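Local coordinates for odorant binding protein 4 (Chrysopa pallens, PDB 6JPM) that probably binds small hydrophobic odorant molecules, as a secreted insect carrier of the PBP/GOBP family, at residues Leu2-Met7 / Thr73-Tyr78; Arg15-Pro20 / Met47-Glu52; Asn30-Gly35 / Glu114-Pro119; Lys42-Met47 / Pro100-Ala105; Glu87-Ala92 / Ala105-Leu110. All coordinates share one frame; numbering follows the deposited sequence.

Contact 1 of 5, residues Leu2-Met7 / Thr73-Tyr78; sequences LTEAQM and TLPKKY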
# COMPACT_ATOMS: atom_id res chain seq x y z
N LEU A 2 15.99 6.02 3.18
CA LEU A 2 15.10 7.08 3.64
C LEU A 2 14.96 7.03 5.15
O LEU A 2 15.02 5.96 5.76
CB LEU A 2 13.72 6.94 2.98
CG LEU A 2 13.56 7.45 1.54
CD1 LEU A 2 12.21 7.02 0.98
CD2 LEU A 2 13.69 8.96 1.50
N THR A 3 14.78 8.20 5.75
CA THR A 3 14.40 8.25 7.15
C THR A 3 12.91 8.00 7.30
O THR A 3 12.14 8.12 6.34
CB THR A 3 14.76 9.60 7.77
OG1 THR A 3 13.95 10.63 7.17
CG2 THR A 3 16.24 9.92 7.55
N GLU A 4 12.50 7.65 8.52
CA GLU A 4 11.08 7.44 8.77
C GLU A 4 10.28 8.72 8.57
O GLU A 4 9.12 8.67 8.14
CB GLU A 4 10.86 6.90 10.18
CG GLU A 4 11.67 5.65 10.50
CD GLU A 4 11.18 4.93 11.74
OE1 GLU A 4 9.98 5.08 12.08
OE2 GLU A 4 11.98 4.21 12.38
N ALA A 5 10.88 9.87 8.86
CA ALA A 5 10.17 11.14 8.70
C ALA A 5 9.91 11.44 7.23
O ALA A 5 8.85 11.98 6.89
CB ALA A 5 10.96 12.27 9.36
N GLN A 6 10.87 11.13 6.36
CA GLN A 6 10.65 11.30 4.93
C GLN A 6 9.58 10.35 4.42
O GLN A 6 8.80 10.71 3.53
CB GLN A 6 11.95 11.11 4.16
CG GLN A 6 13.01 12.16 4.41
CD GLN A 6 14.39 11.67 4.05
OE1 GLN A 6 14.81 10.60 4.49
NE2 GLN A 6 15.10 12.44 3.24
N MET A 7 9.53 9.14 4.97
CA MET A 7 8.50 8.17 4.60
C MET A 7 7.12 8.66 5.01
O MET A 7 6.17 8.60 4.22
CB MET A 7 8.79 6.83 5.27
CG MET A 7 9.26 5.75 4.33
SD MET A 7 9.45 4.20 5.23
CE MET A 7 7.78 3.89 5.78
N THR A 73 15.74 1.52 -0.27
CA THR A 73 15.42 2.85 0.25
C THR A 73 14.66 2.80 1.57
O THR A 73 14.43 3.85 2.17
CB THR A 73 14.60 3.64 -0.77
OG1 THR A 73 13.40 2.91 -1.09
CG2 THR A 73 15.40 3.88 -2.03
N LEU A 74 14.27 1.61 2.03
CA LEU A 74 13.49 1.48 3.25
C LEU A 74 14.39 1.64 4.47
O LEU A 74 15.54 1.19 4.46
CB LEU A 74 12.80 0.12 3.32
CG LEU A 74 11.62 -0.16 2.39
CD1 LEU A 74 11.14 -1.58 2.60
CD2 LEU A 74 10.50 0.84 2.67
N PRO A 75 13.90 2.30 5.53
CA PRO A 75 14.60 2.23 6.82
C PRO A 75 14.77 0.77 7.22
O PRO A 75 13.87 -0.05 7.02
CB PRO A 75 13.67 2.98 7.77
CG PRO A 75 12.87 3.88 6.89
CD PRO A 75 12.70 3.15 5.59
N LYS A 76 15.94 0.46 7.78
CA LYS A 76 16.27 -0.94 8.08
C LYS A 76 15.23 -1.57 9.00
O LYS A 76 15.02 -2.79 8.95
CB LYS A 76 17.66 -1.03 8.71
CG LYS A 76 17.84 -0.21 9.98
CD LYS A 76 18.77 -0.91 10.97
CE LYS A 76 20.12 -1.25 10.34
NZ LYS A 76 20.94 -0.03 10.03
N LYS A 77 14.54 -0.78 9.80
CA LYS A 77 13.54 -1.42 10.68
C LYS A 77 12.36 -1.97 9.87
O LYS A 77 11.67 -2.79 10.40
CB LYS A 77 13.10 -0.46 11.78
CG LYS A 77 12.39 0.80 11.34
CD LYS A 77 10.94 0.82 11.79
CE LYS A 77 10.68 1.57 13.07
NZ LYS A 77 9.76 2.71 12.84
N TYR A 78 12.21 -1.56 8.62
CA TYR A 78 11.08 -2.02 7.79
C TYR A 78 11.58 -3.04 6.78
O TYR A 78 10.79 -3.84 6.35
CB TYR A 78 10.44 -0.83 7.07
CG TYR A 78 9.55 0.03 7.92
CD1 TYR A 78 8.40 -0.48 8.46
CD2 TYR A 78 9.87 1.33 8.22
CE1 TYR A 78 7.57 0.27 9.26
CE2 TYR A 78 9.06 2.11 9.02
CZ TYR A 78 7.90 1.58 9.54
OH TYR A 78 7.07 2.31 10.33
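L2 joins T73 through its backbone: L2 N donates to T73 O at 2.9 Å, approaching from above the carbonyl plane, while L2 CB lies 3.3 Å from the same T73 O. L2 O in turn rests against the P75 ring, 3.2 Å from P75 CG. M7 comes in at the rim of the same ring, its SD touching P75 CD at 3.4 Å. The M7 chain bends at its last torsion (chi3 63°), which carries CE to Y78 CE2 at 3.9 Å; SD approaches the Y78 ring obliquely, 4.9 Å from its centroid, a Met-aromatic contact. The carboxylate of E4 meets the ammonium of K77 in a salt bridge at the protein surface, but the place of K77 NZ is less sure. In this mainly helical insect odorant-binding fold the contact joins the start of helix 4-22 to the turn leading into helix 76-89. Behind the first shell, T3 and Q6 form a capping box: Q6 N donates to T3 OG1 at 3.2 Å, and Q6 OE1 accepts from both T3 N (2.7 Å) and T3 OG1, so one amide oxygen holds two donors. On the opposite segment T73 OG1 bonds to Q70 O. F117, from the C-terminal tail, covers M7 and L74 and meets Y78 edge-to-face.

Contact 2 of 5, residues Arg15-Pro20 / Met47-Glu52; sequences RKMCQP and MNCILE
R15, whose backbone N lies against I50 CD1, turns its guanidinium forward along its own helix to Q19 OE1, which it grips twice: R15 NE donates at 2.9 Å (N-H...O 147°), from above the amide plane, and R15 NH2 adds a weak second bond. D26 receives both R15 NH2, in a salt bridge, and Q19 NE2. The covalent link is the C18-C49 disulfide. C18 SG stands anti to its carbonyl carbon and C49 SG anti to its backbone N, and the bridge twists with chi3 -75°. It is the first of the three interlocked disulfides of the classic insect odorant-binding fold, tying helix 4-22 to helix 41-53, whose local axes run roughly antiparallel (145°) and approach to 9.1 Å. I50 packs beside the bridge, its CD1 3.8 Å from C18 CB, and C18 SG lies 3.7 Å from I50 N. M17 CE reaches C49 SG at 4.3 Å. Y46 and T53, on helix 41-53, also touch C18, while P119 at the chain end packs on I50.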
# COMPACT_ATOMS: atom_id res chain seq x y z
N ARG A 15 -1.31 10.68 0.05
CA ARG A 15 -2.70 10.69 0.47
C ARG A 15 -3.41 11.94 -0.01
O ARG A 15 -4.53 11.86 -0.52
CB ARG A 15 -2.80 10.57 1.99
CG ARG A 15 -4.24 10.46 2.47
CD ARG A 15 -4.39 11.14 3.76
NE ARG A 15 -5.78 11.38 4.12
CZ ARG A 15 -6.34 10.84 5.19
NH1 ARG A 15 -5.61 10.04 5.95
NH2 ARG A 15 -7.60 11.10 5.51
N LYS A 16 -2.76 13.10 0.13
CA LYS A 16 -3.34 14.37 -0.31
C LYS A 16 -3.68 14.35 -1.79
O LYS A 16 -4.65 14.99 -2.21
CB LYS A 16 -2.35 15.52 -0.04
CG LYS A 16 -2.23 15.94 1.40
CD LYS A 16 -1.23 17.09 1.48
CE LYS A 16 -1.09 17.64 2.88
NZ LYS A 16 0.10 18.55 2.94
N MET A 17 -2.92 13.63 -2.60
CA MET A 17 -3.28 13.52 -4.00
C MET A 17 -4.37 12.48 -4.24
O MET A 17 -5.32 12.73 -4.98
CB MET A 17 -2.04 13.19 -4.82
CG MET A 17 -2.39 12.74 -6.22
SD MET A 17 -1.02 11.89 -6.97
CE MET A 17 -0.82 10.53 -5.84
N CYS A 18 -4.26 11.30 -3.60
CA CYS A 18 -5.14 10.19 -3.95
C CYS A 18 -6.51 10.26 -3.30
O CYS A 18 -7.47 9.70 -3.84
CB CYS A 18 -4.48 8.86 -3.58
SG CYS A 18 -3.19 8.42 -4.77
N GLN A 19 -6.63 10.88 -2.12
CA GLN A 19 -7.94 10.90 -1.48
C GLN A 19 -8.94 11.74 -2.27
O GLN A 19 -10.03 11.22 -2.56
CB GLN A 19 -7.82 11.36 -0.02
CG GLN A 19 -9.18 11.58 0.66
CD GLN A 19 -9.08 11.79 2.17
OE1 GLN A 19 -8.07 12.28 2.68
NE2 GLN A 19 -10.13 11.42 2.90
N PRO A 20 -8.65 12.98 -2.68
CA PRO A 20 -9.62 13.73 -3.49
C PRO A 20 -9.91 13.08 -4.83
O PRO A 20 -10.99 13.29 -5.39
CB PRO A 20 -8.95 15.10 -3.70
CG PRO A 20 -7.81 15.15 -2.79
CD PRO A 20 -7.43 13.77 -2.41
N MET A 47 -6.50 2.67 -2.65
CA MET A 47 -5.34 1.75 -2.55
C MET A 47 -4.67 1.58 -3.92
O MET A 47 -3.47 1.56 -3.99
CB MET A 47 -5.71 0.41 -1.91
CG MET A 47 -5.97 0.46 -0.40
SD MET A 47 -5.13 1.71 0.56
CE MET A 47 -3.47 1.07 0.53
N ASN A 48 -5.45 1.48 -4.99
CA ASN A 48 -4.90 1.39 -6.35
C ASN A 48 -4.09 2.65 -6.68
O ASN A 48 -3.02 2.54 -7.15
CB ASN A 48 -5.97 1.14 -7.39
CG ASN A 48 -5.35 0.89 -8.74
OD1 ASN A 48 -4.60 -0.03 -8.93
ND2 ASN A 48 -5.59 1.78 -9.66
N CYS A 49 -4.66 3.80 -6.39
CA CYS A 49 -4.02 5.11 -6.60
C CYS A 49 -2.71 5.16 -5.80
O CYS A 49 -1.78 5.52 -6.35
CB CYS A 49 -4.92 6.25 -6.19
SG CYS A 49 -4.21 7.89 -6.45
N ILE A 50 -2.73 4.78 -4.54
CA ILE A 50 -1.53 4.85 -3.71
C ILE A 50 -0.44 3.95 -4.28
O ILE A 50 0.70 4.38 -4.47
CB ILE A 50 -1.86 4.47 -2.25
CG1 ILE A 50 -2.66 5.59 -1.54
CG2 ILE A 50 -0.59 4.09 -1.50
CD1 ILE A 50 -1.93 6.95 -1.44
N LEU A 51 -0.77 2.69 -4.55
CA LEU A 51 0.23 1.73 -4.99
C LEU A 51 0.66 1.99 -6.43
O LEU A 51 1.81 1.69 -6.79
CB LEU A 51 -0.28 0.30 -4.82
CG LEU A 51 -0.36 -0.14 -3.35
CD1 LEU A 51 -1.34 -1.28 -3.20
CD2 LEU A 51 1.05 -0.53 -2.84
N GLU A 52 -0.21 2.55 -7.27
CA GLU A 52 0.27 3.02 -8.58
C GLU A 52 1.25 4.17 -8.41
O GLU A 52 2.30 4.21 -9.06
CB GLU A 52 -0.90 3.46 -9.46
CG GLU A 52 -1.60 2.32 -10.20
CD GLU A 52 -2.67 2.84 -11.16
OE1 GLU A 52 -2.89 4.07 -11.18
OE2 GLU A 52 -3.29 2.03 -11.89

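Contact 3 of 5, residues Asn30-Gly35 / Glu114-Pro119; sequences NNFHKG and EMYFLP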
# COMPACT_ATOMS: atom_id res chain seq x y z
N ASN A 30 -8.98 5.41 7.95
CA ASN A 30 -8.66 5.08 9.34
C ASN A 30 -9.05 3.64 9.68
O ASN A 30 -8.29 2.93 10.35
CB ASN A 30 -9.35 6.08 10.29
CG ASN A 30 -8.79 7.52 10.18
OD1 ASN A 30 -7.67 7.71 9.68
ND2 ASN A 30 -9.55 8.52 10.65
N ASN A 31 -10.24 3.21 9.26
CA ASN A 31 -10.62 1.81 9.41
C ASN A 31 -9.58 0.88 8.79
O ASN A 31 -9.17 -0.10 9.40
CB ASN A 31 -11.98 1.57 8.77
CG ASN A 31 -13.11 2.06 9.64
OD1 ASN A 31 -12.95 2.26 10.84
ND2 ASN A 31 -14.27 2.28 9.04
N PHE A 32 -9.12 1.20 7.58
CA PHE A 32 -8.19 0.29 6.90
C PHE A 32 -6.93 0.09 7.72
O PHE A 32 -6.45 -1.04 7.87
CB PHE A 32 -7.85 0.83 5.50
CG PHE A 32 -7.29 -0.23 4.56
CD1 PHE A 32 -5.98 -0.68 4.69
CD2 PHE A 32 -8.10 -0.82 3.59
CE1 PHE A 32 -5.47 -1.68 3.85
CE2 PHE A 32 -7.60 -1.82 2.76
CZ PHE A 32 -6.28 -2.25 2.89
N HIS A 33 -6.38 1.16 8.30
CA HIS A 33 -5.16 1.06 9.10
C HIS A 33 -5.37 0.38 10.43
O HIS A 33 -4.40 0.19 11.16
CB HIS A 33 -4.56 2.44 9.34
CG HIS A 33 -3.88 3.02 8.14
ND1 HIS A 33 -4.57 3.67 7.14
CD2 HIS A 33 -2.58 3.02 7.76
CE1 HIS A 33 -3.72 4.06 6.21
NE2 HIS A 33 -2.51 3.68 6.56
N LYS A 34 -6.61 0.02 10.78
CA LYS A 34 -6.91 -0.81 11.93
C LYS A 34 -7.45 -2.17 11.53
O LYS A 34 -8.10 -2.84 12.33
CB LYS A 34 -7.90 -0.11 12.85
CG LYS A 34 -7.37 1.15 13.52
CD LYS A 34 -8.38 1.70 14.50
CE LYS A 34 -7.72 2.63 15.51
NZ LYS A 34 -6.71 3.52 14.88
N GLY A 35 -7.22 -2.59 10.30
CA GLY A 35 -7.65 -3.92 9.90
C GLY A 35 -9.14 -4.08 9.67
O GLY A 35 -9.65 -5.20 9.69
N GLU A 114 1.69 -4.42 12.66
CA GLU A 114 2.53 -3.40 13.32
C GLU A 114 3.48 -2.72 12.33
O GLU A 114 3.76 -1.59 12.55
CB GLU A 114 3.32 -4.04 14.46
CG GLU A 114 4.11 -3.07 15.30
CD GLU A 114 3.31 -2.07 16.13
OE1 GLU A 114 3.92 -1.14 16.66
OE2 GLU A 114 2.10 -2.23 16.25
N MET A 115 3.93 -3.41 11.30
CA MET A 115 4.94 -2.84 10.38
C MET A 115 4.30 -2.32 9.08
O MET A 115 4.99 -1.98 8.18
CB MET A 115 6.02 -3.88 10.07
CG MET A 115 6.63 -4.50 11.31
SD MET A 115 7.29 -3.28 12.41
CE MET A 115 8.55 -2.57 11.38
N TYR A 116 3.00 -2.22 9.03
CA TYR A 116 2.34 -1.70 7.85
C TYR A 116 2.52 -0.19 7.79
O TYR A 116 2.21 0.52 8.76
CB TYR A 116 0.87 -2.09 7.89
CG TYR A 116 0.02 -1.62 6.74
CD1 TYR A 116 -0.09 -2.37 5.58
CD2 TYR A 116 -0.74 -0.45 6.84
CE1 TYR A 116 -0.88 -1.97 4.54
CE2 TYR A 116 -1.54 -0.04 5.80
CZ TYR A 116 -1.61 -0.80 4.65
OH TYR A 116 -2.40 -0.43 3.60
N PHE A 117 3.03 0.32 6.67
CA PHE A 117 3.29 1.75 6.56
C PHE A 117 2.66 2.42 5.34
O PHE A 117 2.96 3.60 5.09
CB PHE A 117 4.80 2.02 6.55
CG PHE A 117 5.53 1.30 5.46
CD1 PHE A 117 5.52 1.79 4.15
CD2 PHE A 117 6.24 0.14 5.74
CE1 PHE A 117 6.19 1.11 3.13
CE2 PHE A 117 6.92 -0.53 4.73
CZ PHE A 117 6.89 -0.05 3.43
N LEU A 118 1.84 1.72 4.57
CA LEU A 118 1.19 2.37 3.43
C LEU A 118 0.31 3.52 3.91
O LEU A 118 -0.30 3.44 4.98
CB LEU A 118 0.33 1.39 2.65
CG LEU A 118 1.01 0.15 2.05
CD1 LEU A 118 0.02 -0.63 1.20
CD2 LEU A 118 2.24 0.54 1.24
N PRO A 119 0.22 4.62 3.14
CA PRO A 119 -0.79 5.64 3.43
C PRO A 119 -2.23 5.16 3.19
O PRO A 119 -3.14 5.95 3.49
CB PRO A 119 -0.45 6.79 2.46
CG PRO A 119 0.44 6.19 1.43
CD PRO A 119 1.17 5.07 2.11
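H33 carries its imidazole from CB toward the C-terminal tail, with CG anti to the carbonyl carbon (chi1 -75°). Beyond CG, CD2 touches Y116 CE2 at 3.8 Å and lies in the plane of the tyrosine ring, at its edge. The two rings make an offset edge-to-face pair, the Y116 edge toward the H33 face, with planes at 69°. At the tip H33 NE2 donates to L118 O, 2.7 Å away and near the imidazole plane. CE1 comes to 3.4 Å from P119 O, while ND1 hydrogen-bonds back to I29 O. With both nitrogens hydrogen-bonded to carbonyl oxygens, and the last residue of the chain at its edge, the ring may well be protonated. Beside it, Y116 OH sits 3.3 Å from F32 CE1, the two side chains crossing at about a right angle. G35, with positive phi, closes helix 26-32 in a Schellman motif. The tail 114-119 thus runs past the end of that helix; Y116 and L118 pack on M47 of helix 41-53, and Y116 on Y109 and A105 of helix 99-111.

Contact 4 of 5, residues Lys42-Met47 / Pro100-Ala105; sequences KMMCYM and PAYNFA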
# COMPACT_ATOMS: atom_id res chain seq x y z
N LYS A 42 -14.46 3.13 -3.49
CA LYS A 42 -13.62 4.31 -3.16
C LYS A 42 -12.37 3.88 -2.38
O LYS A 42 -11.35 4.32 -2.69
CB LYS A 42 -14.39 5.43 -2.46
CG LYS A 42 -15.62 5.94 -3.17
CD LYS A 42 -16.28 7.07 -2.45
CE LYS A 42 -17.50 6.67 -1.67
NZ LYS A 42 -17.21 5.82 -0.50
N MET A 43 -12.53 3.01 -1.40
CA MET A 43 -11.39 2.51 -0.62
C MET A 43 -10.47 1.71 -1.55
O MET A 43 -9.32 1.90 -1.47
CB MET A 43 -11.89 1.61 0.50
CG MET A 43 -10.84 1.12 1.43
SD MET A 43 -10.14 2.40 2.40
CE MET A 43 -8.53 2.55 1.66
N MET A 44 -11.05 0.88 -2.40
CA MET A 44 -10.30 0.04 -3.37
C MET A 44 -9.52 0.92 -4.35
O MET A 44 -8.37 0.71 -4.50
CB MET A 44 -11.21 -0.94 -4.13
CG MET A 44 -11.66 -2.08 -3.27
SD MET A 44 -12.47 -3.47 -4.01
CE MET A 44 -13.40 -2.73 -5.33
N CYS A 45 -10.17 1.92 -4.91
CA CYS A 45 -9.52 2.81 -5.87
C CYS A 45 -8.47 3.68 -5.19
O CYS A 45 -7.51 3.93 -5.80
CB CYS A 45 -10.53 3.49 -6.78
SG CYS A 45 -11.33 2.27 -7.84
N TYR A 46 -8.66 4.02 -3.93
CA TYR A 46 -7.64 4.77 -3.17
C TYR A 46 -6.37 3.92 -3.07
O TYR A 46 -5.36 4.43 -3.32
CB TYR A 46 -8.13 5.23 -1.80
CG TYR A 46 -7.06 5.81 -0.92
CD1 TYR A 46 -6.66 7.12 -1.07
CD2 TYR A 46 -6.43 5.05 0.04
CE1 TYR A 46 -5.70 7.66 -0.26
CE2 TYR A 46 -5.47 5.58 0.87
CZ TYR A 46 -5.08 6.89 0.70
OH TYR A 46 -4.13 7.44 1.46
N MET A 47 -6.50 2.67 -2.65
CA MET A 47 -5.34 1.75 -2.55
C MET A 47 -4.67 1.58 -3.92
O MET A 47 -3.47 1.56 -3.99
CB MET A 47 -5.71 0.41 -1.91
CG MET A 47 -5.97 0.46 -0.40
SD MET A 47 -5.13 1.71 0.56
CE MET A 47 -3.47 1.07 0.53
N PRO A 100 -7.03 -5.73 -7.36
CA PRO A 100 -5.72 -6.26 -7.08
C PRO A 100 -4.93 -5.42 -6.06
O PRO A 100 -4.40 -5.98 -5.22
CB PRO A 100 -5.06 -6.34 -8.45
CG PRO A 100 -6.19 -6.37 -9.40
CD PRO A 100 -7.27 -5.54 -8.76
N ALA A 101 -4.88 -4.11 -6.23
CA ALA A 101 -4.12 -3.32 -5.26
C ALA A 101 -4.75 -3.36 -3.87
O ALA A 101 -4.04 -3.44 -2.86
CB ALA A 101 -3.98 -1.88 -5.74
N TYR A 102 -6.08 -3.30 -3.81
CA TYR A 102 -6.78 -3.41 -2.54
C TYR A 102 -6.51 -4.76 -1.88
O TYR A 102 -6.17 -4.83 -0.70
CB TYR A 102 -8.27 -3.22 -2.77
CG TYR A 102 -9.15 -3.50 -1.59
CD1 TYR A 102 -9.37 -2.53 -0.60
CD2 TYR A 102 -9.82 -4.71 -1.48
CE1 TYR A 102 -10.22 -2.79 0.47
CE2 TYR A 102 -10.66 -4.98 -0.41
CZ TYR A 102 -10.85 -4.01 0.56
OH TYR A 102 -11.70 -4.28 1.62
N ASN A 103 -6.66 -5.85 -2.65
CA ASN A 103 -6.42 -7.18 -2.08
C ASN A 103 -4.98 -7.35 -1.65
O ASN A 103 -4.70 -7.94 -0.60
CB ASN A 103 -6.82 -8.26 -3.09
CG ASN A 103 -8.32 -8.41 -3.22
OD1 ASN A 103 -9.05 -8.20 -2.24
ND2 ASN A 103 -8.79 -8.74 -4.43
N PHE A 104 -4.04 -6.89 -2.48
CA PHE A 104 -2.63 -6.88 -2.09
C PHE A 104 -2.42 -6.11 -0.79
O PHE A 104 -1.71 -6.58 0.10
CB PHE A 104 -1.80 -6.26 -3.23
CG PHE A 104 -0.32 -6.17 -2.94
CD1 PHE A 104 0.45 -7.32 -2.77
CD2 PHE A 104 0.32 -4.93 -2.88
CE1 PHE A 104 1.83 -7.24 -2.52
CE2 PHE A 104 1.68 -4.84 -2.63
CZ PHE A 104 2.44 -6.00 -2.44
N ALA A 105 -3.04 -4.93 -0.66
CA ALA A 105 -2.87 -4.12 0.55
C ALA A 105 -3.41 -4.83 1.79
O ALA A 105 -2.78 -4.80 2.85
CB ALA A 105 -3.56 -2.77 0.37
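M44 has its CG anti to the carbonyl carbon (chi1 -73°), and Y102 has its CG anti to the backbone N, which puts M44 CG over one face of the tyrosine ring. M44 CG stands 3.6 Å from the ring centroid, a CH-pi contact displaced toward Y102 CG, itself 3.3 Å from M44 CG. M44 SD follows over the same ring, 4.3 Å from the centroid and 27° off its normal, adding a Met-aromatic contact. M43 CG touches Y102 CE1 more loosely. One turn along, M47 bends so that its CE meets A105 CB at 3.8 Å, and its CB lies 4.0 Å from Y102 CA, while A101 CB rests near M47 O. The local axes of helices 41-53 and 99-111 pass 7.8 Å apart and nearly perpendicular (85°); the C45-C98 disulfide, the second in the family pattern, ties helix 41-53 to the residue just before helix 99-111. No hydrogen bond crosses between the two segments, so cohesion here rests on dispersion and sulfur-aromatic attraction in a mostly buried interface.

Contact 5 of 5, residues Glu87-Ala92 / Ala105-Leu110; sequences EECKSA and AKCLYL
Two flat groups, the E88 carboxylate and the C107-L108 peptide, are joined by one water. That water donates to E88 OE1 at 2.9 Å and to C107 O at 3.1 Å. E88 CG is anti to its backbone N (chi1 165°), and the extended chain beyond it ends at the water. Over the C107-L108 peptide plane stands C89 SG, 3.6 Å from L108 N, on the same side as the water, which lies nearer that plane. C89 SG is bonded to C107 SG, chi3 -84°, closing the third disulfide of the insect odorant-binding pattern. The two cysteines use different first torsions: C89 SG is anti to its carbonyl carbon, C107 SG anti to its backbone N. Apolar carbons pack around the bridge: A92 CB comes to 3.7 Å from C107 CB, and L108 CD2 to 4.0 Å from C89 CB. A type I turn from C89 to A92, closed by A92 N to C89 O at 3.0 Å, brings A92 back to C107. The bridge thus fastens the C-terminal part of helix 76-89 to the second half of helix 99-111; F104, one turn before L108, also covers C89, while S111 touches E88.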
# COMPACT_ATOMS: atom_id res chain seq x y z
N GLU A 87 6.94 -11.48 0.09
CA GLU A 87 7.01 -12.91 -0.20
C GLU A 87 5.68 -13.58 0.08
O GLU A 87 5.20 -14.39 -0.72
CB GLU A 87 8.12 -13.57 0.63
CG GLU A 87 9.54 -13.24 0.18
CD GLU A 87 10.61 -13.87 1.08
OE1 GLU A 87 10.25 -14.45 2.13
OE2 GLU A 87 11.80 -13.77 0.73
N GLU A 88 5.04 -13.24 1.20
CA GLU A 88 3.78 -13.87 1.54
C GLU A 88 2.65 -13.38 0.65
O GLU A 88 1.71 -14.14 0.38
CB GLU A 88 3.46 -13.61 3.01
CG GLU A 88 2.03 -13.89 3.40
CD GLU A 88 1.80 -13.76 4.89
OE1 GLU A 88 0.64 -13.83 5.32
OE2 GLU A 88 2.79 -13.57 5.62
N CYS A 89 2.72 -12.15 0.15
CA CYS A 89 1.60 -11.51 -0.52
C CYS A 89 1.79 -11.33 -2.02
O CYS A 89 0.98 -10.66 -2.66
CB CYS A 89 1.30 -10.16 0.14
SG CYS A 89 0.76 -10.32 1.87
N LYS A 90 2.81 -11.95 -2.62
CA LYS A 90 3.14 -11.59 -3.99
C LYS A 90 2.16 -12.15 -5.01
O LYS A 90 2.24 -11.77 -6.18
CB LYS A 90 4.56 -12.04 -4.34
CG LYS A 90 4.80 -13.51 -4.29
CD LYS A 90 6.30 -13.80 -4.23
CE LYS A 90 7.08 -13.07 -5.32
NZ LYS A 90 6.94 -13.71 -6.67
N SER A 91 1.23 -13.01 -4.60
CA SER A 91 0.14 -13.44 -5.47
C SER A 91 -1.23 -12.97 -4.98
O SER A 91 -2.25 -13.42 -5.52
CB SER A 91 0.15 -14.96 -5.62
OG SER A 91 1.33 -15.39 -6.28
N ALA A 92 -1.28 -12.08 -3.99
CA ALA A 92 -2.55 -11.57 -3.52
C ALA A 92 -3.13 -10.49 -4.42
O ALA A 92 -4.21 -9.98 -4.12
CB ALA A 92 -2.42 -11.01 -2.09
N ALA A 105 -3.04 -4.93 -0.66
CA ALA A 105 -2.87 -4.12 0.55
C ALA A 105 -3.41 -4.83 1.79
O ALA A 105 -2.78 -4.80 2.85
CB ALA A 105 -3.56 -2.77 0.37
N LYS A 106 -4.60 -5.42 1.68
CA LYS A 106 -5.15 -6.15 2.83
C LYS A 106 -4.20 -7.24 3.26
O LYS A 106 -4.02 -7.48 4.46
CB LYS A 106 -6.51 -6.78 2.49
CG LYS A 106 -7.62 -5.83 2.13
CD LYS A 106 -8.96 -6.54 2.23
CE LYS A 106 -8.99 -7.78 1.36
NZ LYS A 106 -10.34 -8.42 1.34
N CYS A 107 -3.61 -7.95 2.29
CA CYS A 107 -2.67 -9.01 2.61
C CYS A 107 -1.46 -8.45 3.35
O CYS A 107 -1.02 -9.01 4.36
CB CYS A 107 -2.23 -9.74 1.34
SG CYS A 107 -1.10 -11.14 1.65
N LEU A 108 -0.91 -7.34 2.85
CA LEU A 108 0.27 -6.76 3.47
C LEU A 108 -0.01 -6.41 4.92
O LEU A 108 0.82 -6.68 5.81
CB LEU A 108 0.71 -5.51 2.72
CG LEU A 108 1.41 -5.73 1.39
CD1 LEU A 108 1.81 -4.37 0.85
CD2 LEU A 108 2.62 -6.64 1.54
N TYR A 109 -1.17 -5.79 5.18
CA TYR A 109 -1.53 -5.43 6.55
C TYR A 109 -1.62 -6.67 7.43
O TYR A 109 -1.01 -6.73 8.51
CB TYR A 109 -2.86 -4.66 6.56
CG TYR A 109 -3.25 -4.26 7.97
CD1 TYR A 109 -3.92 -5.16 8.80
CD2 TYR A 109 -2.93 -3.00 8.48
CE1 TYR A 109 -4.25 -4.83 10.10
CE2 TYR A 109 -3.27 -2.66 9.79
CZ TYR A 109 -3.94 -3.59 10.59
OH TYR A 109 -4.30 -3.30 11.89
N LEU A 110 -2.37 -7.68 6.99
CA LEU A 110 -2.56 -8.88 7.80
C LEU A 110 -1.28 -9.67 8.02
O LEU A 110 -1.19 -10.41 9.01
CB LEU A 110 -3.62 -9.78 7.17
CG LEU A 110 -5.02 -9.16 7.19
CD1 LEU A 110 -6.01 -10.09 6.48
CD2 LEU A 110 -5.43 -8.89 8.63
O HOH W 1 -1.59 -12.03 4.89

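How the contacts relate
Contacts 2 and 5 each hold a whole disulfide, contact 4 only C45 of the C45-C98 bridge; the pairing is first-third, second-fifth and fourth-sixth cysteine. Contacts 2 and 4 share M47 on helix 41-53 and have centres 9 Å apart; contacts 4 and 5 share A105 on helix 99-111, centres 12 Å apart. Contact 3 lays the C-terminal tail among them: Y116 OH is 3.6 Å from M47 CE, and P119 O lies 2.7 Å from Y46 OH, a hydrogen bond. The tail also reaches contact 1, where M7 CE is 3.4 Å from F117 CG; contacts 1 and 4 lie on opposite sides of the chain's centre, about 23 Å between centres. In relatives the helices surround an odorant pocket, as they probably do here.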